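Putative uncharacterized protein (Coprinopsis cinerea, PDB 3W9A) is the catalytic domain of a glycoside hydrolase family 131 enzyme and probably hydrolyses glycosidic bonds in polysaccharides such as beta-glucans. Local coordinates at residues A[145-150]-A[170-175]; A[203-206]-A[212-215]. All blocks are in the same frame, centred on the assembly; numbering follows the deposited sequence.

Contact 1. Residues A[145-150]-A[170-175]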
ATOM      1  N   GLU A 145      -3.518  -4.745  16.566  1.00 20.24           N
ATOM      2  CA  GLU A 145      -4.661  -4.663  15.642  1.00 20.28           C
ATOM      3  C   GLU A 145      -5.741  -3.761  16.214  1.00 19.78           C
ATOM      4  O   GLU A 145      -6.175  -3.963  17.349  1.00 20.96           O
ATOM      5  CB  GLU A 145      -5.276  -6.049  15.371  1.00 21.03           C
ATOM      6  CG  GLU A 145      -6.340  -6.038  14.275  1.00 21.26           C
ATOM      7  CD  GLU A 145      -6.936  -7.410  14.000  1.00 21.98           C
ATOM      8  OE1 GLU A 145      -7.596  -7.978  14.887  1.00 22.05           O
ATOM      9  OE2 GLU A 145      -6.750  -7.923  12.882  1.00 23.08           O
ATOM     10  N   ARG A 146      -6.176  -2.781  15.433  1.00 18.98           N
ATOM     11  CA  ARG A 146      -7.246  -1.876  15.840  1.00 19.25           C
ATOM     12  C   ARG A 146      -8.507  -2.044  14.999  1.00 18.87           C
ATOM     13  O   ARG A 146      -9.559  -1.515  15.344  1.00 17.93           O
ATOM     14  CB  ARG A 146      -6.786  -0.411  15.740  1.00 19.37           C
ATOM     15  CG  ARG A 146      -5.382  -0.133  16.229  1.00 18.91           C
ATOM     16  CD  ARG A 146      -5.195  -0.556  17.669  1.00 19.44           C
ATOM     17  NE  ARG A 146      -3.821  -0.319  18.112  1.00 19.67           N
ATOM     18  CZ  ARG A 146      -3.471   0.346  19.214  1.00 19.60           C
ATOM     19  NH1 ARG A 146      -4.384   0.835  20.044  1.00 20.36           N
ATOM     20  NH2 ARG A 146      -2.189   0.488  19.507  1.00 18.91           N
ATOM     21  N   TRP A 147      -8.414  -2.771  13.892  1.00 18.30           N
ATOM     22  CA  TRP A 147      -9.508  -2.819  12.936  1.00 17.71           C
ATOM     23  C   TRP A 147      -9.263  -3.966  11.979  1.00 17.63           C
ATOM     24  O   TRP A 147      -8.115  -4.289  11.675  1.00 16.95           O
ATOM     25  CB  TRP A 147      -9.544  -1.487  12.193  1.00 18.09           C
ATOM     26  CG  TRP A 147     -10.591  -1.320  11.135  1.00 18.39           C
ATOM     27  CD1 TRP A 147     -11.769  -0.658  11.260  1.00 18.88           C
ATOM     28  CD2 TRP A 147     -10.522  -1.759   9.770  1.00 18.83           C
ATOM     29  NE1 TRP A 147     -12.453  -0.681  10.077  1.00 19.40           N
ATOM     30  CE2 TRP A 147     -11.711  -1.356   9.145  1.00 18.74           C
ATOM     31  CE3 TRP A 147      -9.586  -2.478   9.030  1.00 18.68           C
ATOM     32  CZ2 TRP A 147     -11.985  -1.631   7.813  1.00 18.93           C
ATOM     33  CZ3 TRP A 147      -9.865  -2.759   7.704  1.00 19.09           C
ATOM     34  CH2 TRP A 147     -11.048  -2.328   7.108  1.00 18.68           C
ATOM     35  N   SER A 148     -10.333  -4.579  11.491  1.00 17.42           N
ATOM     36  CA  SER A 148     -10.191  -5.644  10.521  1.00 17.37           C
ATOM     37  C   SER A 148     -11.505  -5.872   9.820  1.00 17.50           C
ATOM     38  O   SER A 148     -12.561  -5.437  10.289  1.00 18.00           O
ATOM     39  CB  SER A 148      -9.652  -6.946  11.172  1.00 17.83           C
ATOM     40  OG  SER A 148     -10.641  -7.642  11.908  1.00 17.61           O
ATOM     41  N   THR A 149     -11.439  -6.519   8.671  1.00 16.90           N
ATOM     42  CA  THR A 149     -12.618  -6.723   7.859  1.00 17.13           C
ATOM     43  C   THR A 149     -12.354  -7.941   6.989  1.00 17.60           C
ATOM     44  O   THR A 149     -11.212  -8.162   6.562  1.00 17.75           O
ATOM     45  CB  THR A 149     -12.965  -5.455   7.032  1.00 16.91           C
ATOM     46  OG1 THR A 149     -14.327  -5.502   6.600  1.00 16.55           O
ATOM     47  CG2 THR A 149     -12.072  -5.302   5.816  1.00 16.33           C
ATOM     48  N   PRO A 150     -13.382  -8.781   6.777  1.00 17.33           N
ATOM     49  CA  PRO A 150     -13.170  -9.879   5.855  1.00 16.74           C
ATOM     50  C   PRO A 150     -12.575  -9.411   4.524  1.00 15.95           C
ATOM     51  O   PRO A 150     -13.083  -8.484   3.915  1.00 14.92           O
ATOM     52  CB  PRO A 150     -14.581 -10.430   5.675  1.00 16.91           C
ATOM     53  CG  PRO A 150     -15.183 -10.267   7.040  1.00 17.14           C
ATOM     54  CD  PRO A 150     -14.627  -8.959   7.556  1.00 17.55           C
ATOM     55  N   VAL A 170      -1.414   7.790  15.229  1.00 15.10           N
ATOM     56  CA  VAL A 170      -1.981   7.377  13.950  1.00 15.23           C
ATOM     57  C   VAL A 170      -3.429   6.844  14.098  1.00 15.11           C
ATOM     58  O   VAL A 170      -3.734   6.034  14.978  1.00 15.12           O
ATOM     59  CB  VAL A 170      -1.086   6.330  13.258  1.00 15.22           C
ATOM     60  CG1 VAL A 170      -0.921   5.086  14.113  1.00 16.02           C
ATOM     61  CG2 VAL A 170      -1.643   5.969  11.897  1.00 15.20           C
ATOM     62  N   GLY A 171      -4.313   7.345  13.248  1.00 15.14           N
ATOM     63  CA  GLY A 171      -5.668   6.830  13.115  1.00 15.18           C
ATOM     64  C   GLY A 171      -5.868   6.234  11.742  1.00 15.26           C
ATOM     65  O   GLY A 171      -4.931   6.198  10.918  1.00 15.36           O
ATOM     66  N   LEU A 172      -7.085   5.766  11.479  1.00 14.78           N
ATOM     67  CA  LEU A 172      -7.392   5.101  10.221  1.00 14.30           C
ATOM     68  C   LEU A 172      -8.707   5.602   9.612  1.00 14.21           C
ATOM     69  O   LEU A 172      -9.747   5.667  10.304  1.00 13.94           O
ATOM     70  CB  LEU A 172      -7.470   3.595  10.439  1.00 14.38           C
ATOM     71  CG  LEU A 172      -7.737   2.769   9.186  1.00 14.15           C
ATOM     72  CD1 LEU A 172      -6.498   2.789   8.290  1.00 14.30           C
ATOM     73  CD2 LEU A 172      -8.159   1.344   9.547  1.00 14.19           C
ATOM     74  N   TRP A 173      -8.655   5.966   8.332  1.00 13.31           N
ATOM     75  CA  TRP A 173      -9.860   6.219   7.548  1.00 13.43           C
ATOM     76  C   TRP A 173     -10.060   5.015   6.613  1.00 13.41           C
ATOM     77  O   TRP A 173      -9.093   4.458   6.093  1.00 13.21           O
ATOM     78  CB  TRP A 173      -9.763   7.523   6.764  1.00 13.44           C
ATOM     79  CG  TRP A 173      -9.617   8.742   7.626  1.00 13.90           C
ATOM     80  CD1 TRP A 173      -8.541   9.071   8.387  1.00 14.09           C
ATOM     81  CD2 TRP A 173     -10.572   9.795   7.807  1.00 14.43           C
ATOM     82  NE1 TRP A 173      -8.764  10.265   9.039  1.00 14.51           N
ATOM     83  CE2 TRP A 173      -9.994  10.741   8.682  1.00 14.40           C
ATOM     84  CE3 TRP A 173     -11.851  10.049   7.288  1.00 14.86           C
ATOM     85  CZ2 TRP A 173     -10.666  11.903   9.091  1.00 14.73           C
ATOM     86  CZ3 TRP A 173     -12.516  11.207   7.685  1.00 14.78           C
ATOM     87  CH2 TRP A 173     -11.920  12.118   8.588  1.00 14.88           C
ATOM     88  N   ALA A 174     -11.301   4.605   6.409  1.00 13.34           N
ATOM     89  CA  ALA A 174     -11.594   3.443   5.567  1.00 13.85           C
ATOM     90  C   ALA A 174     -12.971   3.512   4.913  1.00 14.11           C
ATOM     91  O   ALA A 174     -13.885   4.191   5.391  1.00 14.08           O
ATOM     92  CB  ALA A 174     -11.454   2.148   6.361  1.00 13.94           C
ATOM     93  N   SER A 175     -13.073   2.840   3.777  1.00 14.24           N
ATOM     94  CA  SER A 175     -14.328   2.616   3.080  1.00 14.40           C
ATOM     95  C   SER A 175     -14.066   1.565   2.007  1.00 14.73           C
ATOM     96  O   SER A 175     -12.904   1.163   1.804  1.00 14.32           O
ATOM     97  CB  SER A 175     -14.834   3.898   2.430  1.00 14.43           C
ATOM     98  OG  SER A 175     -14.122   4.187   1.244  1.00 14.84           O
TER
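Trp147 lays one face of its indole against the branched end of Leu172, a CH-pi contact made by a single methyl group. CD2 of Leu172 stands 4.2 Å from the centroid of the five-membered ring of Trp147 and 25° off its normal, above the pyrrole half of the indole and displaced toward its rim. The closest pairing is Trp147 CD2 with Leu172 CD2 at 3.9 Å; Trp147 CB also lies 4.1 Å from Leu172 CD2, so the methyl reaches from the ring back to its stem. The two side chains cross at about a right angle. On the opposite face of the indole lies the backbone N of Thr149, also displaced toward the rim. With CG of Trp147 anti to the backbone N (chi1 179°), the indole extends on beyond a CB already directed at strand 169-176.

The strands belong to the two facing antiparallel sheets of a beta-jelly roll, and these apolar contacts lie between the sheets, with no hydrogen bond joining the segments. Arg146 and Trp147 both face Trp139 on the adjacent strand 136-141, forming a classic beta bulge.

A second apolar contact joins the benzo end of the same indole to Ala174: Trp147 CZ2 is 4.1 Å from Ala174 CB, which approaches obliquely. Leu172 thus lies over the five-membered ring and the ring junction, while Ala174, two residues on, meets the far benzo atom CZ2. Around them, Phe159 of strand 157-164 meets the Trp147 ring with the planes nearly perpendicular, and Val184 and Val185 of strand 182-189 also touch Trp147.

Contact 2. Residues A[203-206]-A[212-215]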
ATOM      1  N   VAL A 203       4.117  -5.710  -0.586  1.00 10.99           N
ATOM      2  CA  VAL A 203       3.768  -6.894   0.201  1.00 11.30           C
ATOM      3  C   VAL A 203       4.982  -7.675   0.608  1.00 10.95           C
ATOM      4  O   VAL A 203       5.859  -7.940  -0.220  1.00 11.03           O
ATOM      5  CB  VAL A 203       2.902  -7.875  -0.612  1.00 11.56           C
ATOM      6  CG1 VAL A 203       2.421  -9.014   0.275  1.00 11.93           C
ATOM      7  CG2 VAL A 203       1.729  -7.147  -1.222  1.00 11.79           C
ATOM      8  N   LEU A 204       5.009  -8.043   1.885  1.00 11.17           N
ATOM      9  CA  LEU A 204       5.957  -8.987   2.420  1.00 11.27           C
ATOM     10  C   LEU A 204       5.172 -10.165   2.923  1.00 11.61           C
ATOM     11  O   LEU A 204       4.157  -9.986   3.623  1.00 11.57           O
ATOM     12  CB  LEU A 204       6.764  -8.359   3.568  1.00 11.59           C
ATOM     13  CG  LEU A 204       7.772  -9.227   4.346  1.00 11.59           C
ATOM     14  CD1 LEU A 204       8.831  -8.306   4.925  1.00 11.76           C
ATOM     15  CD2 LEU A 204       7.123 -10.027   5.475  1.00 11.78           C
ATOM     16  N   ARG A 205       5.616 -11.365   2.555  1.00 11.60           N
ATOM     17  CA  ARG A 205       5.162 -12.598   3.221  1.00 12.06           C
ATOM     18  C   ARG A 205       6.361 -13.360   3.800  1.00 12.11           C
ATOM     19  O   ARG A 205       7.366 -13.567   3.105  1.00 11.61           O
ATOM     20  CB  ARG A 205       4.397 -13.506   2.254  1.00 11.87           C
ATOM     21  CG  ARG A 205       3.461 -14.451   2.971  1.00 11.97           C
ATOM     22  CD  ARG A 205       2.736 -15.360   1.996  1.00 11.94           C
ATOM     23  NE  ARG A 205       3.576 -16.468   1.582  1.00 11.91           N
ATOM     24  CZ  ARG A 205       3.277 -17.329   0.619  1.00 12.04           C
ATOM     25  NH1 ARG A 205       2.143 -17.229  -0.081  1.00 11.93           N
ATOM     26  NH2 ARG A 205       4.117 -18.312   0.364  1.00 12.40           N
ATOM     27  N   ILE A 206       6.245 -13.799   5.051  1.00 12.36           N
ATOM     28  CA  ILE A 206       7.375 -14.433   5.736  1.00 12.90           C
ATOM     29  C   ILE A 206       7.691 -15.801   5.132  1.00 12.84           C
ATOM     30  O   ILE A 206       8.832 -16.047   4.763  1.00 12.34           O
ATOM     31  CB  ILE A 206       7.174 -14.536   7.265  1.00 13.54           C
ATOM     32  CG1 ILE A 206       7.121 -13.142   7.903  1.00 13.75           C
ATOM     33  CG2 ILE A 206       8.312 -15.313   7.935  1.00 13.94           C
ATOM     34  CD1 ILE A 206       6.594 -13.144   9.319  1.00 14.02           C
ATOM     35  N   PRO A 212       2.020 -18.355  -6.450  1.00 12.86           N
ATOM     36  CA  PRO A 212       2.204 -16.912  -6.268  1.00 12.57           C
ATOM     37  C   PRO A 212       0.976 -16.230  -5.704  1.00 12.54           C
ATOM     38  O   PRO A 212      -0.115 -16.800  -5.724  1.00 12.48           O
ATOM     39  CB  PRO A 212       2.516 -16.395  -7.686  1.00 13.08           C
ATOM     40  CG  PRO A 212       2.737 -17.604  -8.529  1.00 13.07           C
ATOM     41  CD  PRO A 212       2.006 -18.731  -7.875  1.00 13.20           C
ATOM     42  N   GLU A 213       1.170 -15.019  -5.175  1.00 12.73           N
ATOM     43  CA  GLU A 213       0.086 -14.152  -4.735  1.00 12.48           C
ATOM     44  C   GLU A 213       0.043 -12.869  -5.565  1.00 12.26           C
ATOM     45  O   GLU A 213       1.091 -12.306  -5.887  1.00 12.28           O
ATOM     46  CB  GLU A 213       0.297 -13.723  -3.287  1.00 12.60           C
ATOM     47  CG  GLU A 213       0.370 -14.851  -2.282  1.00 12.64           C
ATOM     48  CD  GLU A 213       0.274 -14.355  -0.848  1.00 12.43           C
ATOM     49  OE1 GLU A 213       0.392 -13.128  -0.630  1.00 12.12           O
ATOM     50  OE2 GLU A 213       0.086 -15.194   0.068  1.00 12.15           O
ATOM     51  N   ASP A 214      -1.164 -12.413  -5.906  1.00 12.05           N
ATOM     52  CA  ASP A 214      -1.369 -11.092  -6.499  1.00 11.71           C
ATOM     53  C   ASP A 214      -2.102 -10.217  -5.498  1.00 11.79           C
ATOM     54  O   ASP A 214      -3.081 -10.640  -4.874  1.00 11.78           O
ATOM     55  CB  ASP A 214      -2.190 -11.166  -7.788  1.00 11.89           C
ATOM     56  CG  ASP A 214      -1.526 -12.004  -8.875  1.00 11.71           C
ATOM     57  OD1 ASP A 214      -0.296 -12.020  -8.982  1.00 12.21           O
ATOM     58  OD2 ASP A 214      -2.263 -12.643  -9.631  1.00 11.39           O
ATOM     59  N   TRP A 215      -1.610  -8.996  -5.343  1.00 11.30           N
ATOM     60  CA  TRP A 215      -2.300  -7.947  -4.618  1.00 11.26           C
ATOM     61  C   TRP A 215      -2.447  -6.803  -5.611  1.00 11.47           C
ATOM     62  O   TRP A 215      -1.562  -6.598  -6.452  1.00 11.50           O
ATOM     63  CB  TRP A 215      -1.452  -7.493  -3.424  1.00 11.23           C
ATOM     64  CG  TRP A 215      -1.243  -8.545  -2.364  1.00 11.31           C
ATOM     65  CD1 TRP A 215      -0.476  -9.675  -2.454  1.00 11.42           C
ATOM     66  CD2 TRP A 215      -1.782  -8.528  -1.043  1.00 11.27           C
ATOM     67  NE1 TRP A 215      -0.550 -10.380  -1.288  1.00 11.55           N
ATOM     68  CE2 TRP A 215      -1.341  -9.695  -0.400  1.00 11.39           C
ATOM     69  CE3 TRP A 215      -2.621  -7.653  -0.357  1.00 11.18           C
ATOM     70  CZ2 TRP A 215      -1.674  -9.991   0.909  1.00 11.12           C
ATOM     71  CZ3 TRP A 215      -2.987  -7.972   0.944  1.00 11.21           C
ATOM     72  CH2 TRP A 215      -2.507  -9.123   1.562  1.00 11.19           C
TER
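Arg205 and Glu213 form a buried salt bridge across the contact: Arg205 NH1 donates to Glu213 OE2 at 2.9 Å, nearly straight (N-H...O 166°). The oxygen lies at the guanidinium edge, in its plane, but the donor meets OE2 from above the carboxylate plane; the two planes are 71° apart, so the pair is joined through one nitrogen and one oxygen. A bend at the third torsion of Arg205 turns the guanidinium so that NH1 comes to OE2. Arg205 CD lies 3.3 Å from Glu213 OE2.

OE2 has two further donors, His114 NE2 and the backbone N of Asp109, so three hydrogen bonds grip it. The other carboxylate oxygen is held within its own strand: Trp215 NE1 donates to Glu213 OE1 at 3.0 Å (167°), on the anti side and tilted out of the carboxylate plane. Both oxygens being engaged, the carboxylate's rotation is fixed. Arg205 NE bonds to Val207 O, and NH2 makes a weak bond to Arg209 O.

The same Trp215 ring receives Val203 over one face. Val203 CG2 is 3.5 Å from Trp215 CG, a close CH-pi contact, while Val203 CG1 lies 3.6 Å from Trp215 NE1.

Strand 203-205 runs between strands 77-83 and 114-119 of one jelly-roll sheet; strand 213-224, paired here with strand 61-66, belongs to the other, and Val116 of strand 114-119 touches Trp215 as well.

Overall arrangement
Both contacts bridge the same two antiparallel sheets of the beta-jelly roll, each with one segment in each sheet. Contact 1 joins strands 144-150 and 169-176; contact 2 joins strands 203-205 and 213-224. Their centres lie 20 Å apart, with nearest atoms about 10 Å apart, so they do not touch. Along the chain they come in series: both segments of contact 1 precede those of contact 2, with strands 182-189 and 199-201 between. Contact 1 is purely apolar, whereas contact 2 adds a salt bridge to its apolar packing. The sheets of the family 131 catalytic domain are thus tied together at two separate places.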